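Local coordinates for protein trehalose monomycolate transport factor A (Mycolicibacterium smegmatis MC2 155, PDB 6T84) that is required for MmpL3-dependent transport of trehalose monomycolate to the cell wall, and for growth and cell elongation, through an N-terminal domain that interacts with MmpL3, at residues 15-20 with 160-165; 34-39 with 63-68; 74-79 with 167-172; 102-105 with 111-114. All blocks are in the same frame, centred on the assembly; numbering follows the deposited sequence.

Starting from the N terminus, helix 10-21 supplies the first half of interaction 1, whose partner is the C-terminal helix 159-175; this contact spans almost the whole domain, and interactions 2 and 4 both fall within its span. Interaction 2 joins the loop after strand 28-29 to strand 60-67. The next strand, 71-77, opens interaction 3, which ends further along helix 159-175 than interaction 1 does, so the two cross. Interaction 4, a local hairpin within the span of interaction 3, forms one end of the nine-stranded antiparallel sheet, with 102-107 outermost. Interactions 1, 2 and 3 touch one another through W17, I64 and I74, whereas interaction 4 stands apart, its centre about 30 Å from that of interaction 1.

Interaction 1: 15-20 with 160-165; sequences KSWAKS and AQWDEG
W17 of helix 10-21 reaches across to helix 159-175 and meets two consecutive residues there, W162 and D163. The tight part is the pair of indoles, an edge-to-face (T-shaped) stack in which the six-membered ring of W162 turns its edge toward the five-membered ring of W17, with the planes 70° apart. W162 CE3 comes 3.7 Å from W17 CG, and W162 CB lies over the same indole as a CH-pi contact, 4.0 Å from the centroid of the six-membered ring of W17. W17 offers a broad face and W162 a rigid edge; together they span helices whose CA atoms stay 8.6 Å apart at W17 and W162.

The side nearer solvent is at D163, partly exposed yet held by one short bond. Its OD1 accepts a hydrogen bond from W17 NE1 at 2.7 Å, nearly straight at 163° and close to the indole plane, but approaching from above the carboxylate plane. This satisfies the buried indole's polar atom and helps fix its turn. H21 NE2 hydrogen-bonds to the same OD1, so two donors share it. Beneath lies the sheet: W17 packs on V53 of strand 52-57, while R14 of helix 10-21 makes a cation-pi contact with W162.

Interaction 2: 34-39 with 63-68; sequences KRWKRG and FIFDIE
With chi1 at -56°, W36 sets CG anti to its carbonyl carbon and sends the six-membered end of its indole from the loop toward strand 60-67. F65 answers with the less common chi1 of 52°, which places CG between the backbone N and the carbonyl carbon and brings the far end of its ring up to W36. The two side chains arrive from opposite directions, and W36 CZ3 sits against F65 CZ and CE2, 3.5 Å from each. Their planes are nearly parallel, 12° apart, yet the rings are slid so far past each other, with centroids 5.5 Å apart, that they barely overlap.

F63, two residues earlier and so on the same side of the strand, crosses W36 at about a right angle. Its CD2 meets W36 CH2 at 3.7 Å, near the plane of both rings, so this is a contact of edges. Side chains alternate along a beta strand, so F63 and F65 face the loop while I64 points to the other side of the sheet, where it packs on W17 and I74. The loop thus lies on part of one face of the nine-stranded antiparallel sheet, opposite helices 10-21 and 159-175.

A large aromatic ring suits position 36, because its length spans from the loop to the sheet. CG of R35, the preceding residue, lies 3.3 Å above the plane of the W36 indole, over its centre. W148 of strand 148-153 meets W36 edge-to-face and also touches F63, and A75 of strand 71-77, whose small side chain lets the indole lie close to the sheet, packs beside them.

Interaction 3: 74-79 with 167-172; sequences IALHRK and RTVRQF
Strand 74-77 and helix 167-172 run in broadly the same direction, their axes inclined by 41° and 8.9 Å apart at closest approach. L76 and V169 are nearest in the backbone, with their CA atoms 7.0 Å apart. In the strand the alternation of side chains directs I74 and L76 at the helix and turns A75 to the opposite face, where it meets W36.

V169 fits between the two strand residues, using both branches. Its CG1 touches I74 CG2 at 3.7 Å, while its CG2 lies 4.1 Å from L76 CB. This is helix-on-sheet packing: helix 159-175 lies across one face of the antiparallel sheet. V169 and I74, beta-branched, put methyls close to the backbone, while the longer L76 reaches on to R170. A chi1 of 76° puts V169 CG1 between its backbone N and carbonyl carbon, from where it reaches I74.

L76 extends one methyl further along the helix, CD2 standing 3.9 Å from R170 CA. R170, partly exposed, gives its aliphatic CG to the contact with the same methyl. V151 of the neighbouring strand 148-153 packs on V169, and L166, one turn before R170, packs on I74.

Interaction 4: 102-105 with 111-114; sequences WLLG and MVYS
V112 O is gripped by two consecutive amides of the opposite strand: L104 N donates to it at 2.8 Å, and G105 N makes a weak second bond at 3.4 Å. Two residues facing one in this way define a classic beta bulge, and the register accordingly shifts by one between L103 and G105. On the far side of the bulge V112 N returns a bond to G105 O at 2.9 Å, almost straight at 173°. Before it, W102 and S114 form a hydrogen-bonded antiparallel pair with a bond in each direction, and L103 and Y113 form a non-hydrogen-bonded pair.

These strands are the two arms of a beta hairpin, 102-107 with 110-114, and 102-107 is the outermost strand at this end of the nine-stranded sheet. Glycine suits position 105 because its extended backbone, with phi 169°, would press a side chain against the preceding carbonyl.

L103 has CG anti to its backbone N (chi1 179°), which carries CD1 over the face of the Y113 ring as a CH-pi contact, 4.2 Å from its centroid. The flat tyrosine gives that methyl a broad surface, and M111 SD touches the same CD1 at 4.0 Å. L104, displaced by the bulge, lies beside V112 and points the same way, CD2 to CG1 4.2 Å, and packs against L117 and A120 of helix 117-123.

Interaction 1: 15-20 with 160-165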
loop_
_atom_site.group_PDB
_atom_site.type_symbol
_atom_site.label_atom_id
_atom_site.label_comp_id
_atom_site.label_asym_id
_atom_site.label_seq_id
_atom_site.Cartn_x
_atom_site.Cartn_y
_atom_site.Cartn_z
ATOM N N LYS A 15 -1.967 -19.346 -2.636
ATOM C CA LYS A 15 -0.821 -20.265 -2.557
ATOM C C LYS A 15 -0.190 -20.516 -3.932
ATOM O O LYS A 15 1.046 -20.554 -4.054
ATOM C CB LYS A 15 -1.279 -21.590 -1.891
ATOM C CG LYS A 15 -0.160 -22.347 -1.193
ATOM C CD LYS A 15 -0.691 -23.623 -0.529
ATOM C CE LYS A 15 -1.756 -23.351 0.530
ATOM N NZ LYS A 15 -2.034 -24.555 1.386
ATOM N N SER A 16 -1.013 -20.706 -4.978
ATOM C CA SER A 16 -0.474 -20.882 -6.323
ATOM C C SER A 16 0.313 -19.655 -6.766
ATOM O O SER A 16 1.383 -19.774 -7.382
ATOM C CB SER A 16 -1.613 -21.169 -7.322
ATOM O OG SER A 16 -1.149 -21.264 -8.686
ATOM N N TRP A 17 -0.227 -18.462 -6.513
ATOM C CA TRP A 17 0.444 -17.233 -6.906
ATOM C C TRP A 17 1.750 -17.061 -6.142
ATOM O O TRP A 17 2.760 -16.675 -6.739
ATOM C CB TRP A 17 -0.523 -16.095 -6.639
ATOM C CG TRP A 17 -0.003 -14.748 -6.901
ATOM C CD1 TRP A 17 0.133 -14.134 -8.129
ATOM C CD2 TRP A 17 0.444 -13.795 -5.934
ATOM N NE1 TRP A 17 0.619 -12.871 -7.970
ATOM C CE2 TRP A 17 0.803 -12.625 -6.640
ATOM C CE3 TRP A 17 0.560 -13.808 -4.527
ATOM C CZ2 TRP A 17 1.279 -11.481 -6.011
ATOM C CZ3 TRP A 17 1.024 -12.681 -3.897
ATOM C CH2 TRP A 17 1.386 -11.522 -4.643
ATOM N N ALA A 18 1.753 -17.371 -4.847
ATOM C CA ALA A 18 2.992 -17.333 -4.076
ATOM C C ALA A 18 4.031 -18.255 -4.700
ATOM O O ALA A 18 5.204 -17.889 -4.874
ATOM C CB ALA A 18 2.721 -17.772 -2.636
ATOM N N LYS A 19 3.620 -19.467 -5.074
ATOM C CA LYS A 19 4.563 -20.404 -5.700
ATOM C C LYS A 19 5.115 -19.837 -7.017
ATOM O O LYS A 19 6.309 -19.932 -7.279
ATOM C CB LYS A 19 3.878 -21.760 -5.941
ATOM C CG LYS A 19 4.746 -22.773 -6.661
ATOM C CD LYS A 19 3.880 -24.004 -6.996
ATOM C CE LYS A 19 4.742 -25.145 -7.556
ATOM N NZ LYS A 19 3.924 -26.358 -7.863
ATOM N N SER A 20 4.272 -19.228 -7.854
ATOM C CA SER A 20 4.789 -18.648 -9.098
ATOM C C SER A 20 5.904 -17.654 -8.816
ATOM O O SER A 20 6.883 -17.597 -9.549
ATOM C CB SER A 20 3.671 -17.917 -9.833
ATOM O OG SER A 20 2.695 -18.804 -10.394
ATOM N N ALA A 160 -4.493 -11.699 -11.278
ATOM C CA ALA A 160 -4.027 -10.642 -12.167
ATOM C C ALA A 160 -3.981 -9.310 -11.419
ATOM O O ALA A 160 -3.047 -8.537 -11.605
ATOM C CB ALA A 160 -4.939 -10.539 -13.414
ATOM N N GLN A 161 -4.950 -9.055 -10.539
ATOM C CA GLN A 161 -4.923 -7.829 -9.749
ATOM C C GLN A 161 -3.806 -7.854 -8.703
ATOM O O GLN A 161 -3.235 -6.796 -8.403
ATOM C CB GLN A 161 -6.271 -7.585 -9.092
ATOM C CG GLN A 161 -7.217 -7.023 -10.177
ATOM C CD GLN A 161 -8.673 -7.116 -9.811
ATOM O OE1 GLN A 161 -9.114 -8.104 -9.237
ATOM N NE2 GLN A 161 -9.443 -6.086 -10.168
ATOM N N TRP A 162 -3.467 -9.031 -8.153
ATOM C CA TRP A 162 -2.318 -9.092 -7.242
ATOM C C TRP A 162 -1.042 -8.770 -7.988
ATOM O O TRP A 162 -0.214 -7.994 -7.489
ATOM C CB TRP A 162 -2.204 -10.472 -6.562
ATOM C CG TRP A 162 -3.470 -10.911 -5.866
ATOM C CD1 TRP A 162 -4.466 -10.109 -5.373
ATOM C CD2 TRP A 162 -3.889 -12.270 -5.653
ATOM N NE1 TRP A 162 -5.479 -10.896 -4.856
ATOM C CE2 TRP A 162 -5.160 -12.222 -5.034
ATOM C CE3 TRP A 162 -3.315 -13.525 -5.947
ATOM C CZ2 TRP A 162 -5.891 -13.390 -4.712
ATOM C CZ3 TRP A 162 -4.011 -14.675 -5.589
ATOM C CH2 TRP A 162 -5.289 -14.604 -4.978
ATOM N N ASP A 163 -0.873 -9.308 -9.205
ATOM C CA ASP A 163 0.308 -8.953 -9.999
ATOM C C ASP A 163 0.320 -7.457 -10.337
ATOM O O ASP A 163 1.369 -6.812 -10.246
ATOM C CB ASP A 163 0.327 -9.773 -11.278
ATOM C CG ASP A 163 0.924 -11.147 -11.088
ATOM O OD1 ASP A 163 1.581 -11.378 -10.041
ATOM O OD2 ASP A 163 0.780 -11.979 -12.007
ATOM N N GLU A 164 -0.829 -6.876 -10.726
ATOM C CA GLU A 164 -0.809 -5.460 -11.002
ATOM C C GLU A 164 -0.539 -4.665 -9.728
ATOM O O GLU A 164 0.104 -3.620 -9.758
ATOM C CB GLU A 164 -2.161 -5.070 -11.604
ATOM C CG GLU A 164 -2.266 -3.589 -12.049
ATOM C CD GLU A 164 -1.154 -3.094 -13.003
ATOM O OE1 GLU A 164 -0.538 -3.887 -13.756
ATOM O OE2 GLU A 164 -0.902 -1.869 -13.001
ATOM N N GLY A 165 -0.959 -5.189 -8.573
ATOM C CA GLY A 165 -0.686 -4.504 -7.314
ATOM C C GLY A 165 0.789 -4.473 -6.981
ATOM O O GLY A 165 1.293 -3.474 -6.440
#

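Interaction 2: 34-39 with 63-68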
loop_
_atom_site.group_PDB
_atom_site.type_symbol
_atom_site.label_atom_id
_atom_site.label_comp_id
_atom_site.label_asym_id
_atom_site.label_seq_id
_atom_site.Cartn_x
_atom_site.Cartn_y
_atom_site.Cartn_z
ATOM N N LYS A 34 0.773 -5.488 13.225
ATOM C CA LYS A 34 1.125 -4.474 14.197
ATOM C C LYS A 34 2.170 -3.515 13.680
ATOM O O LYS A 34 2.358 -2.453 14.274
ATOM C CB LYS A 34 1.638 -5.146 15.480
ATOM C CG LYS A 34 0.554 -5.901 16.243
ATOM C CD LYS A 34 1.094 -6.479 17.555
ATOM C CE LYS A 34 -0.004 -7.132 18.393
ATOM N NZ LYS A 34 -0.586 -8.339 17.742
ATOM N N ARG A 35 2.829 -3.818 12.557
ATOM C CA ARG A 35 3.918 -2.936 12.179
ATOM C C ARG A 35 3.443 -1.725 11.400
ATOM O O ARG A 35 4.237 -0.799 11.213
ATOM C CB ARG A 35 5.056 -3.645 11.442
ATOM C CG ARG A 35 4.671 -4.411 10.240
ATOM C CD ARG A 35 5.908 -5.049 9.628
ATOM N NE ARG A 35 6.559 -5.962 10.563
ATOM C CZ ARG A 35 7.820 -5.850 10.959
ATOM N NH1 ARG A 35 8.585 -4.871 10.481
ATOM N NH2 ARG A 35 8.315 -6.727 11.828
ATOM N N TRP A 36 2.177 -1.704 10.986
ATOM C CA TRP A 36 1.646 -0.588 10.193
ATOM C C TRP A 36 0.465 0.063 10.895
ATOM O O TRP A 36 -0.339 -0.621 11.545
ATOM C CB TRP A 36 1.199 -1.075 8.806
ATOM C CG TRP A 36 2.316 -1.750 8.107
ATOM C CD1 TRP A 36 3.467 -1.171 7.652
ATOM C CD2 TRP A 36 2.432 -3.141 7.843
ATOM N NE1 TRP A 36 4.285 -2.134 7.090
ATOM C CE2 TRP A 36 3.660 -3.346 7.169
ATOM C CE3 TRP A 36 1.590 -4.237 8.071
ATOM C CZ2 TRP A 36 4.085 -4.608 6.768
ATOM C CZ3 TRP A 36 2.001 -5.491 7.649
ATOM C CH2 TRP A 36 3.238 -5.669 7.012
ATOM N N LYS A 37 0.382 1.391 10.806
ATOM C CA LYS A 37 -0.567 2.133 11.624
ATOM C C LYS A 37 -1.540 2.985 10.825
ATOM O O LYS A 37 -2.524 3.464 11.404
ATOM C CB LYS A 37 0.172 3.072 12.601
ATOM C CG LYS A 37 1.272 2.393 13.426
ATOM C CD LYS A 37 0.659 1.687 14.586
ATOM C CE LYS A 37 1.689 1.334 15.625
ATOM N NZ LYS A 37 1.015 0.617 16.745
ATOM N N ARG A 38 -1.275 3.239 9.540
ATOM C CA ARG A 38 -2.071 4.212 8.790
ATOM C C ARG A 38 -2.818 3.533 7.638
ATOM O O ARG A 38 -2.966 2.309 7.632
ATOM C CB ARG A 38 -1.166 5.356 8.306
ATOM C CG ARG A 38 -0.522 6.130 9.428
ATOM C CD ARG A 38 -0.019 7.467 8.906
ATOM N NE ARG A 38 0.727 8.229 9.872
ATOM C CZ ARG A 38 0.320 9.389 10.363
ATOM N NH1 ARG A 38 -0.840 9.926 9.992
ATOM N NH2 ARG A 38 1.084 10.033 11.204
ATOM N N GLY A 39 -3.299 4.316 6.658
ATOM C CA GLY A 39 -4.068 3.741 5.567
ATOM C C GLY A 39 -5.228 2.945 6.109
ATOM O O GLY A 39 -5.914 3.375 7.054
ATOM N N PHE A 63 5.200 -8.037 1.569
ATOM C CA PHE A 63 4.201 -8.871 2.244
ATOM C C PHE A 63 2.835 -8.627 1.639
ATOM O O PHE A 63 2.501 -7.478 1.344
ATOM C CB PHE A 63 4.154 -8.550 3.746
ATOM C CG PHE A 63 5.531 -8.689 4.466
ATOM C CD1 PHE A 63 6.526 -9.569 4.025
ATOM C CD2 PHE A 63 5.800 -7.958 5.569
ATOM C CE1 PHE A 63 7.768 -9.725 4.681
ATOM C CE2 PHE A 63 7.013 -8.112 6.251
ATOM C CZ PHE A 63 7.995 -8.999 5.800
ATOM N N ILE A 64 2.071 -9.681 1.388
ATOM C CA ILE A 64 0.738 -9.575 0.802
ATOM C C ILE A 64 -0.189 -10.357 1.708
ATOM O O ILE A 64 0.116 -11.502 2.060
ATOM C CB ILE A 64 0.725 -10.155 -0.621
ATOM C CG1 ILE A 64 1.816 -9.446 -1.470
ATOM C CG2 ILE A 64 -0.686 -9.950 -1.248
ATOM C CD1 ILE A 64 3.083 -10.260 -1.666
ATOM N N PHE A 65 -1.313 -9.754 2.081
ATOM C CA PHE A 65 -2.172 -10.438 3.055
ATOM C C PHE A 65 -3.576 -9.859 2.978
ATOM O O PHE A 65 -3.797 -8.788 2.400
ATOM C CB PHE A 65 -1.618 -10.329 4.492
ATOM C CG PHE A 65 -1.317 -8.934 4.896
ATOM C CD1 PHE A 65 -2.312 -8.129 5.470
ATOM C CD2 PHE A 65 -0.062 -8.385 4.654
ATOM C CE1 PHE A 65 -2.049 -6.773 5.792
ATOM C CE2 PHE A 65 0.217 -7.054 5.013
ATOM C CZ PHE A 65 -0.776 -6.250 5.590
ATOM N N ASP A 66 -4.536 -10.599 3.541
ATOM C CA ASP A 66 -5.913 -10.145 3.616
ATOM C C ASP A 66 -6.221 -9.722 5.048
ATOM O O ASP A 66 -5.766 -10.355 6.007
ATOM C CB ASP A 66 -6.887 -11.267 3.225
ATOM C CG ASP A 66 -6.661 -11.775 1.823
ATOM O OD1 ASP A 66 -6.147 -11.014 0.972
ATOM O OD2 ASP A 66 -7.051 -12.932 1.555
ATOM N N ILE A 67 -6.988 -8.649 5.174
ATOM C CA ILE A 67 -7.621 -8.264 6.431
ATOM C C ILE A 67 -9.099 -8.531 6.222
ATOM O O ILE A 67 -9.758 -7.811 5.474
ATOM C CB ILE A 67 -7.379 -6.775 6.739
ATOM C CG1 ILE A 67 -5.863 -6.471 6.642
ATOM C CG2 ILE A 67 -8.001 -6.403 8.087
ATOM C CD1 ILE A 67 -5.508 -5.008 6.915
ATOM N N GLU A 68 -9.633 -9.570 6.870
ATOM C CA GLU A 68 -10.957 -10.095 6.490
ATOM C C GLU A 68 -12.017 -9.024 6.250
ATOM O O GLU A 68 -12.229 -8.139 7.084
ATOM C CB GLU A 68 -11.465 -11.052 7.556
ATOM C CG GLU A 68 -10.857 -12.429 7.486
ATOM C CD GLU A 68 -11.168 -13.231 8.723
ATOM O OE1 GLU A 68 -12.255 -13.837 8.777
ATOM O OE2 GLU A 68 -10.340 -13.227 9.654
#

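Interaction 3: 74-79 with 167-172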
loop_
_atom_site.group_PDB
_atom_site.type_symbol
_atom_site.label_atom_id
_atom_site.label_comp_id
_atom_site.label_asym_id
_atom_site.label_seq_id
_atom_site.Cartn_x
_atom_site.Cartn_y
_atom_site.Cartn_z
ATOM N N ILE A 74 -0.697 -4.966 0.086
ATOM C CA ILE A 74 0.668 -5.285 -0.317
ATOM C C ILE A 74 1.562 -4.234 0.315
ATOM O O ILE A 74 1.325 -3.029 0.125
ATOM C CB ILE A 74 0.797 -5.244 -1.855
ATOM C CG1 ILE A 74 -0.140 -6.269 -2.494
ATOM C CG2 ILE A 74 2.264 -5.454 -2.291
ATOM C CD1 ILE A 74 -0.193 -6.118 -4.077
ATOM N N ALA A 75 2.540 -4.679 1.131
ATOM C CA ALA A 75 3.478 -3.777 1.810
ATOM C C ALA A 75 4.880 -4.037 1.293
ATOM O O ALA A 75 5.352 -5.175 1.356
ATOM C CB ALA A 75 3.483 -4.005 3.319
ATOM N N LEU A 76 5.552 -2.990 0.801
ATOM C CA LEU A 76 6.894 -3.102 0.235
ATOM C C LEU A 76 7.900 -2.321 1.074
ATOM O O LEU A 76 7.669 -1.155 1.401
ATOM C CB LEU A 76 6.906 -2.568 -1.192
ATOM C CG LEU A 76 8.270 -2.512 -1.919
ATOM C CD1 LEU A 76 8.830 -3.919 -2.135
ATOM C CD2 LEU A 76 8.143 -1.769 -3.322
ATOM N N HIS A 77 8.998 -2.968 1.444
ATOM C CA HIS A 77 9.971 -2.279 2.285
ATOM C C HIS A 77 10.732 -1.187 1.538
ATOM O O HIS A 77 11.151 -1.371 0.396
ATOM C CB HIS A 77 10.975 -3.296 2.837
ATOM C CG HIS A 77 11.888 -2.710 3.861
ATOM N ND1 HIS A 77 13.220 -2.409 3.611
ATOM C CD2 HIS A 77 11.672 -2.408 5.167
ATOM C CE1 HIS A 77 13.767 -1.921 4.711
ATOM N NE2 HIS A 77 12.854 -1.910 5.670
ATOM N N ARG A 78 10.912 -0.036 2.197
ATOM C CA ARG A 78 11.637 1.104 1.612
ATOM C C ARG A 78 13.108 1.044 2.000
ATOM O O ARG A 78 13.475 0.730 3.150
ATOM C CB ARG A 78 11.133 2.422 2.180
ATOM C CG ARG A 78 9.698 2.794 1.885
ATOM C CD ARG A 78 9.322 4.051 2.697
ATOM N NE ARG A 78 10.154 5.192 2.302
ATOM C CZ ARG A 78 9.840 5.973 1.281
ATOM N NH1 ARG A 78 8.717 5.726 0.606
ATOM N NH2 ARG A 78 10.628 6.983 0.937
ATOM N N LYS A 79 13.953 1.446 1.052
ATOM C CA LYS A 79 15.391 1.399 1.310
ATOM C C LYS A 79 15.814 2.463 2.321
ATOM O O LYS A 79 16.666 2.203 3.181
ATOM C CB LYS A 79 16.156 1.531 -0.004
ATOM C CG LYS A 79 17.657 1.353 0.140
ATOM C CD LYS A 79 18.359 1.465 -1.200
ATOM C CE LYS A 79 19.843 1.200 -1.052
ATOM N NZ LYS A 79 20.077 -0.094 -0.347
ATOM N N ARG A 167 3.134 -4.339 -9.205
ATOM C CA ARG A 167 3.688 -3.284 -10.050
ATOM C C ARG A 167 3.305 -1.904 -9.534
ATOM O O ARG A 167 4.111 -0.962 -9.596
ATOM C CB ARG A 167 3.228 -3.468 -11.500
ATOM C CG ARG A 167 3.824 -2.466 -12.470
ATOM C CD ARG A 167 5.337 -2.556 -12.473
ATOM N NE ARG A 167 5.791 -3.862 -12.944
ATOM C CZ ARG A 167 7.054 -4.271 -12.917
ATOM N NH1 ARG A 167 8.001 -3.479 -12.438
ATOM N NH2 ARG A 167 7.371 -5.474 -13.373
ATOM N N THR A 168 2.066 -1.753 -9.045
ATOM C CA THR A 168 1.611 -0.452 -8.560
ATOM C C THR A 168 2.394 -0.014 -7.319
ATOM O O THR A 168 2.810 1.151 -7.224
ATOM C CB THR A 168 0.116 -0.541 -8.286
ATOM O OG1 THR A 168 -0.543 -0.863 -9.542
ATOM C CG2 THR A 168 -0.450 0.855 -7.811
ATOM N N VAL A 169 2.579 -0.924 -6.343
ATOM C CA VAL A 169 3.279 -0.526 -5.129
ATOM C C VAL A 169 4.723 -0.168 -5.435
ATOM O O VAL A 169 5.276 0.759 -4.835
ATOM C CB VAL A 169 3.135 -1.556 -3.978
ATOM C CG1 VAL A 169 4.015 -2.767 -4.227
ATOM C CG2 VAL A 169 3.525 -0.877 -2.654
ATOM N N ARG A 170 5.345 -0.894 -6.374
ATOM C CA ARG A 170 6.714 -0.574 -6.790
ATOM C C ARG A 170 6.772 0.803 -7.429
ATOM O O ARG A 170 7.673 1.585 -7.136
ATOM C CB ARG A 170 7.243 -1.649 -7.745
ATOM C CG ARG A 170 7.294 -3.089 -7.144
ATOM C CD ARG A 170 7.638 -4.144 -8.236
ATOM N NE ARG A 170 9.013 -3.941 -8.691
ATOM C CZ ARG A 170 9.613 -4.738 -9.572
ATOM N NH1 ARG A 170 8.929 -5.746 -10.110
ATOM N NH2 ARG A 170 10.875 -4.528 -9.908
ATOM N N GLN A 171 5.817 1.115 -8.298
ATOM C CA GLN A 171 5.819 2.416 -8.948
ATOM C C GLN A 171 5.583 3.535 -7.945
ATOM O O GLN A 171 6.220 4.592 -8.028
ATOM C CB GLN A 171 4.724 2.403 -10.029
ATOM C CG GLN A 171 5.086 1.550 -11.251
ATOM C CD GLN A 171 3.866 1.193 -12.133
ATOM O OE1 GLN A 171 2.726 1.206 -11.655
ATOM N NE2 GLN A 171 4.115 0.784 -13.376
ATOM N N PHE A 172 4.619 3.360 -7.045
ATOM C CA PHE A 172 4.366 4.383 -6.033
ATOM C C PHE A 172 5.577 4.565 -5.122
ATOM O O PHE A 172 5.963 5.698 -4.801
ATOM C CB PHE A 172 3.101 4.024 -5.259
ATOM C CG PHE A 172 2.609 5.104 -4.324
ATOM C CD1 PHE A 172 2.353 6.391 -4.784
ATOM C CD2 PHE A 172 2.345 4.816 -2.993
ATOM C CE1 PHE A 172 1.852 7.364 -3.917
ATOM C CE2 PHE A 172 1.883 5.776 -2.104
ATOM C CZ PHE A 172 1.618 7.049 -2.563
#

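Interaction 4: 102-105 with 111-114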
loop_
_atom_site.group_PDB
_atom_site.type_symbol
_atom_site.label_atom_id
_atom_site.label_comp_id
_atom_site.label_asym_id
_atom_site.label_seq_id
_atom_site.Cartn_x
_atom_site.Cartn_y
_atom_site.Cartn_z
ATOM N N TRP A 102 -3.294 16.126 6.083
ATOM C CA TRP A 102 -4.184 17.102 5.456
ATOM C C TRP A 102 -4.264 16.894 3.950
ATOM O O TRP A 102 -3.325 16.403 3.311
ATOM C CB TRP A 102 -3.684 18.521 5.706
ATOM C CG TRP A 102 -3.613 18.815 7.129
ATOM C CD1 TRP A 102 -4.651 19.171 7.944
ATOM C CD2 TRP A 102 -2.460 18.754 7.937
ATOM N NE1 TRP A 102 -4.202 19.369 9.229
ATOM C CE2 TRP A 102 -2.852 19.130 9.247
ATOM C CE3 TRP A 102 -1.113 18.492 7.676
ATOM C CZ2 TRP A 102 -1.960 19.180 10.292
ATOM C CZ3 TRP A 102 -0.224 18.546 8.736
ATOM C CH2 TRP A 102 -0.652 18.875 10.025
ATOM N N LEU A 103 -5.380 17.347 3.372
ATOM C CA LEU A 103 -5.562 17.325 1.914
ATOM C C LEU A 103 -4.589 18.274 1.221
ATOM O O LEU A 103 -4.621 19.492 1.477
ATOM C CB LEU A 103 -6.983 17.715 1.570
ATOM C CG LEU A 103 -7.351 17.774 0.078
ATOM C CD1 LEU A 103 -7.275 16.428 -0.606
ATOM C CD2 LEU A 103 -8.764 18.421 -0.029
ATOM N N LEU A 104 -3.752 17.727 0.331
ATOM C CA LEU A 104 -2.959 18.536 -0.593
ATOM C C LEU A 104 -3.743 18.908 -1.853
ATOM O O LEU A 104 -3.705 20.071 -2.284
ATOM C CB LEU A 104 -1.688 17.761 -0.975
ATOM C CG LEU A 104 -0.814 18.453 -2.050
ATOM C CD1 LEU A 104 -0.304 19.822 -1.582
ATOM C CD2 LEU A 104 0.338 17.585 -2.562
ATOM N N GLY A 105 -4.444 17.963 -2.471
ATOM C CA GLY A 105 -5.205 18.319 -3.666
ATOM C C GLY A 105 -5.713 17.070 -4.378
ATOM O O GLY A 105 -5.419 15.938 -3.989
ATOM N N MET A 111 -7.318 11.621 -4.507
ATOM C CA MET A 111 -6.951 12.737 -3.661
ATOM C C MET A 111 -5.642 12.403 -2.971
ATOM O O MET A 111 -5.398 11.241 -2.636
ATOM C CB MET A 111 -8.042 12.975 -2.592
ATOM C CG MET A 111 -9.418 13.265 -3.171
ATOM S SD MET A 111 -9.430 14.998 -3.621
ATOM C CE MET A 111 -11.068 15.151 -4.401
ATOM N N VAL A 112 -4.798 13.414 -2.795
ATOM C CA VAL A 112 -3.513 13.283 -2.118
ATOM C C VAL A 112 -3.602 13.967 -0.763
ATOM O O VAL A 112 -3.999 15.137 -0.689
ATOM C CB VAL A 112 -2.381 13.932 -2.937
ATOM C CG1 VAL A 112 -1.040 13.674 -2.251
ATOM C CG2 VAL A 112 -2.394 13.421 -4.384
ATOM N N TYR A 113 -3.196 13.245 0.290
ATOM C CA TYR A 113 -3.139 13.768 1.648
ATOM C C TYR A 113 -1.695 13.616 2.129
ATOM O O TYR A 113 -0.986 12.662 1.745
ATOM C CB TYR A 113 -4.082 12.974 2.600
ATOM C CG TYR A 113 -5.503 12.989 2.120
ATOM C CD1 TYR A 113 -5.947 12.033 1.198
ATOM C CD2 TYR A 113 -6.400 13.918 2.571
ATOM C CE1 TYR A 113 -7.267 11.985 0.775
ATOM C CE2 TYR A 113 -7.742 13.901 2.086
ATOM C CZ TYR A 113 -8.134 12.938 1.198
ATOM O OH TYR A 113 -9.412 12.919 0.675
ATOM N N SER A 114 -1.243 14.508 3.005
ATOM C CA SER A 114 0.097 14.311 3.543
ATOM C C SER A 114 0.248 14.969 4.897
ATOM O O SER A 114 -0.459 15.928 5.241
ATOM C CB SER A 114 1.142 14.901 2.604
ATOM O OG SER A 114 2.470 14.621 3.050
#